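Local coordinates for protein NAD-dependent epimerase/dehydratase (Bacteroides thetaiotaomicron, PDB 3DHN) that probably binds NAD(P) through a Rossmann-type domain and may act as an oxidoreductase or epimerase, its substrate being unknown, at residues Val35-Pro38 against Glu39-Lys42; Glu60-Glu63 against Val64-Ala68. All coordinates share one frame; numbering follows the deposited sequence.

Interaction 1 of 2, residues Val35-Pro38 against Glu39-Lys42; sequences VRHP and EKIK
With CG1 anti to the carbonyl carbon of its own residue, chi1 -67°, and the chain extended at chi2, Ile41 carries CD1 back toward Val35, whose two methyls receive it: CG1 of Val35 lies 3.9 Å from CD1 of Ile41, and CG2 only slightly farther. The contact belongs to a single 3-10 turn in the loop that follows the second strand, 30-34, of the Rossmann-type sheet and precedes strand 48-51. Two i to i+3 backbone bonds define the turn. The amide N of Lys40 donates to O of His37 over 3.1 Å, and N of Ile41 donates to O of Pro38 over 3.0 Å; both donors stand well above the plane of the carbonyl they use. Pro38 has no amide hydrogen to donate, but its carbonyl oxygen takes part as the acceptor for Ile41.

Glu39 folds back over His37 and Pro38. Its CG sits between the backbone N and the carbonyl carbon, chi1 55°, and a bend at chi2 then returns the carboxylate to His37 and the proline ring. OE2 of Glu39 comes to the edge of the imidazole, 3.5 Å from ND1 of His37, with carboxylate and ring planes nearly perpendicular at 87°. The other oxygen, OE1 of Glu39, rests 3.2 Å from CD of Pro38. Lys40 runs out extended along the histidine, its CG 4.0 Å from CB of His37.

Val35 and Pro38 also touch Val50 of strand 48-51, and a backbone bond between Val35 and Lys51 ties the start of the loop to that strand. At the far end of the turn, NZ of Lys42 curls back to donate to O of Glu39, 2.9 Å away, in the carbonyl plane and on a lone pair.

Interaction 2 of 2, residues Glu60-Glu63 against Val64-Ala68; sequences EVCE and VCKGA
One salt bridge joins side chains across this contact, between Glu63 on helix 58-65 and Lys66 just beyond it, three residues apart. NZ of Lys66 lies 3.0 Å from OE1 of Glu63, meeting that oxygen on the syn side but 29° out of the carboxylate plane, and OE2 stays somewhat farther from the same nitrogen. The glutamate chain starts anti to the backbone N, chi1 -161°, and turns at chi2, whereas the lysine is extended beyond CG; the bent acid thus meets the end of a straight base. Both residues are exposed to solvent.

The four backbone bonds between 60-63 and 64-68 are all weak, as the helical pattern gives way to the turn that follows. N of Val64 still donates nearly straight to O of Glu60, at 166° over 3.3 Å. After it the pattern splits: N of Cys65 is shared between O of Val61 and O of Cys62, and O of Cys62 is shared in turn with N of Lys66. The chain then leaves through a type II beta turn from Cys65 to Ala68, closed by Ala68 N to Cys65 O at 3.1 Å, with Gly67 at a positive phi. This is the alpha-to-beta return of a Rossmann-type fold, leading into strand 70-73. Upstream, OE1 of Glu60 accepts a hydrogen bond from the amide of Asp54.

The remaining close approaches involve Val64 and Cys65. CG1 of Val64 packs onto the carbonyl oxygens one turn back, 3.4 Å from O of Val61. SG of Cys65, which is buried, sits 3.3 Å from O of Val61, and it makes an apolar contact with CG1 of the buried Val61 at 4.3 Å.

Both interactions lie in the first half of the Rossmann-type domain and follow one another along the chain: interaction 1 belongs to the loop between strands 30-34 and 48-51, interaction 2 to the end of helix 58-65 and the turn after it. Strand 48-51, an outermost strand of the main sheet, comes between them in sequence. The centres of interactions 1 and 2 are about 19 Å apart; the nearest atoms of interactions 1 and 2 are about 8 Å apart, so the two do not touch. One lies in the connection from strand 30-34 to 48-51, the other in the crossover from 48-51 through helix 58-65 to strand 70-73, which lies beside strand 6-10 in the sheet.

Interaction 1 of 2, residues Val35-Pro38 against Glu39-Lys42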
loop_
_atom_site.group_PDB
_atom_site.type_symbol
_atom_site.label_atom_id
_atom_site.label_comp_id
_atom_site.label_asym_id
_atom_site.label_seq_id
_atom_site.Cartn_x
_atom_site.Cartn_y
_atom_site.Cartn_z
ATOM N N VAL A 35 -0.330 13.511 6.437
ATOM C CA VAL A 35 -1.535 13.762 5.648
ATOM C C VAL A 35 -1.617 15.207 5.172
ATOM O O VAL A 35 -0.883 16.064 5.656
ATOM C CB VAL A 35 -2.789 13.470 6.488
ATOM C CG1 VAL A 35 -2.828 12.001 6.884
ATOM C CG2 VAL A 35 -2.788 14.360 7.744
ATOM N N ARG A 36 -2.507 15.474 4.222
ATOM C CA ARG A 36 -2.682 16.834 3.716
ATOM C C ARG A 36 -3.578 17.660 4.630
ATOM O O ARG A 36 -3.418 18.876 4.716
ATOM C CB ARG A 36 -3.300 16.838 2.314
ATOM C CG ARG A 36 -2.291 16.800 1.168
ATOM C CD ARG A 36 -2.989 16.969 -0.183
ATOM N NE ARG A 36 -2.091 16.702 -1.303
ATOM C CZ ARG A 36 -2.442 16.785 -2.583
ATOM N NH1 ARG A 36 -3.678 17.134 -2.912
ATOM N NH2 ARG A 36 -1.559 16.510 -3.535
ATOM N N HIS A 37 -4.517 17.000 5.306
ATOM C CA HIS A 37 -5.463 17.679 6.191
ATOM C C HIS A 37 -5.495 17.044 7.582
ATOM O O HIS A 37 -6.315 16.168 7.858
ATOM C CB HIS A 37 -6.862 17.631 5.574
ATOM C CG HIS A 37 -6.944 18.238 4.209
ATOM N ND1 HIS A 37 -6.984 19.599 3.999
ATOM C CD2 HIS A 37 -6.990 17.667 2.982
ATOM C CE1 HIS A 37 -7.059 19.841 2.702
ATOM N NE2 HIS A 37 -7.065 18.685 2.063
ATOM N N PRO A 38 -4.606 17.494 8.482
ATOM C CA PRO A 38 -4.517 16.978 9.852
ATOM C C PRO A 38 -5.836 17.101 10.613
ATOM O O PRO A 38 -6.164 16.266 11.462
ATOM C CB PRO A 38 -3.414 17.832 10.471
ATOM C CG PRO A 38 -2.562 18.207 9.291
ATOM C CD PRO A 38 -3.588 18.534 8.245
ATOM N N GLU A 39 -6.586 18.150 10.295
ATOM C CA GLU A 39 -7.866 18.414 10.936
ATOM C C GLU A 39 -8.837 17.236 10.864
ATOM O O GLU A 39 -9.651 17.043 11.767
ATOM C CB GLU A 39 -8.518 19.651 10.306
ATOM C CG GLU A 39 -8.681 19.559 8.789
ATOM C CD GLU A 39 -7.577 20.269 8.019
ATOM O OE1 GLU A 39 -6.384 20.060 8.331
ATOM O OE2 GLU A 39 -7.908 21.037 7.090
ATOM N N LYS A 40 -8.755 16.440 9.803
ATOM C CA LYS A 40 -9.658 15.301 9.658
ATOM C C LYS A 40 -9.397 14.160 10.642
ATOM O O LYS A 40 -10.264 13.314 10.847
ATOM C CB LYS A 40 -9.605 14.751 8.234
ATOM C CG LYS A 40 -9.958 15.754 7.164
ATOM C CD LYS A 40 -10.227 15.027 5.858
ATOM C CE LYS A 40 -10.457 15.986 4.708
ATOM N NZ LYS A 40 -10.813 15.235 3.475
ATOM N N ILE A 41 -8.208 14.139 11.241
ATOM C CA ILE A 41 -7.846 13.100 12.203
ATOM C C ILE A 41 -8.074 13.551 13.647
ATOM O O ILE A 41 -7.495 14.539 14.099
ATOM C CB ILE A 41 -6.360 12.695 12.044
ATOM C CG1 ILE A 41 -6.154 12.008 10.693
ATOM C CG2 ILE A 41 -5.936 11.786 13.193
ATOM C CD1 ILE A 41 -4.699 11.797 10.328
ATOM N N LYS A 42 -8.914 12.812 14.368
ATOM C CA LYS A 42 -9.215 13.135 15.758
ATOM C C LYS A 42 -8.781 12.019 16.700
ATOM O O LYS A 42 -9.247 11.937 17.834
ATOM C CB LYS A 42 -10.717 13.393 15.933
ATOM C CG LYS A 42 -11.273 14.521 15.069
ATOM C CD LYS A 42 -10.519 15.827 15.295
ATOM C CE LYS A 42 -11.138 16.974 14.492
ATOM N NZ LYS A 42 -10.219 18.150 14.385
#

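Interaction 2 of 2, residues Glu60-Glu63 against Val64-Ala68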
loop_
_atom_site.group_PDB
_atom_site.type_symbol
_atom_site.label_atom_id
_atom_site.label_comp_id
_atom_site.label_asym_id
_atom_site.label_seq_id
_atom_site.Cartn_x
_atom_site.Cartn_y
_atom_site.Cartn_z
ATOM N N GLU A 60 11.414 16.985 1.575
ATOM C CA GLU A 60 10.412 16.882 2.632
ATOM C C GLU A 60 10.128 15.423 3.001
ATOM O O GLU A 60 9.950 15.100 4.178
ATOM C CB GLU A 60 9.125 17.610 2.226
ATOM C CG GLU A 60 9.248 19.132 2.306
ATOM C CD GLU A 60 7.937 19.848 2.041
ATOM O OE1 GLU A 60 6.944 19.553 2.743
ATOM O OE2 GLU A 60 7.900 20.710 1.135
ATOM N N VAL A 61 10.096 14.542 2.006
ATOM C CA VAL A 61 9.868 13.124 2.271
ATOM C C VAL A 61 11.056 12.556 3.055
ATOM O O VAL A 61 10.881 11.785 3.997
ATOM C CB VAL A 61 9.715 12.315 0.966
ATOM C CG1 VAL A 61 9.628 10.821 1.289
ATOM C CG2 VAL A 61 8.469 12.769 0.213
ATOM N N CYS A 62 12.266 12.943 2.661
ATOM C CA CYS A 62 13.479 12.472 3.335
ATOM C C CYS A 62 13.517 12.883 4.806
ATOM O O CYS A 62 13.824 12.079 5.688
ATOM C CB CYS A 62 14.721 13.031 2.626
ATOM S SG CYS A 62 16.318 12.668 3.426
ATOM N N GLU A 63 13.190 14.144 5.057
ATOM C CA GLU A 63 13.221 14.701 6.404
ATOM C C GLU A 63 12.293 14.038 7.417
ATOM O O GLU A 63 12.713 13.745 8.540
ATOM C CB GLU A 63 12.929 16.205 6.331
ATOM C CG GLU A 63 13.364 17.014 7.557
ATOM C CD GLU A 63 14.851 16.891 7.857
ATOM O OE1 GLU A 63 15.653 16.850 6.898
ATOM O OE2 GLU A 63 15.215 16.846 9.051
ATOM N N VAL A 64 11.040 13.796 7.029
ATOM C CA VAL A 64 10.068 13.185 7.939
ATOM C C VAL A 64 10.286 11.694 8.206
ATOM O O VAL A 64 9.805 11.167 9.211
ATOM C CB VAL A 64 8.616 13.383 7.431
ATOM C CG1 VAL A 64 8.359 12.534 6.193
ATOM C CG2 VAL A 64 7.634 13.029 8.532
ATOM N N CYS A 65 11.014 11.014 7.324
ATOM C CA CYS A 65 11.262 9.583 7.493
ATOM C C CYS A 65 12.533 9.250 8.278
ATOM O O CYS A 65 12.749 8.095 8.649
ATOM C CB CYS A 65 11.316 8.895 6.125
ATOM S SG CYS A 65 9.756 8.939 5.204
ATOM N N LYS A 66 13.374 10.251 8.530
ATOM C CA LYS A 66 14.610 10.030 9.282
ATOM C C LYS A 66 14.347 9.374 10.636
ATOM O O LYS A 66 13.489 9.823 11.397
ATOM C CB LYS A 66 15.350 11.354 9.519
ATOM C CG LYS A 66 16.127 11.895 8.328
ATOM C CD LYS A 66 16.757 13.247 8.663
ATOM C CE LYS A 66 17.476 13.856 7.465
ATOM N NZ LYS A 66 17.970 15.232 7.769
ATOM N N GLY A 67 15.091 8.313 10.928
ATOM C CA GLY A 67 14.953 7.632 12.204
ATOM C C GLY A 67 13.960 6.487 12.269
ATOM O O GLY A 67 14.009 5.659 13.184
ATOM N N ALA A 68 13.054 6.426 11.302
ATOM C CA ALA A 68 12.053 5.374 11.297
ATOM C C ALA A 68 12.651 3.996 11.026
ATOM O O ALA A 68 13.659 3.864 10.327
ATOM C CB ALA A 68 10.982 5.692 10.261
#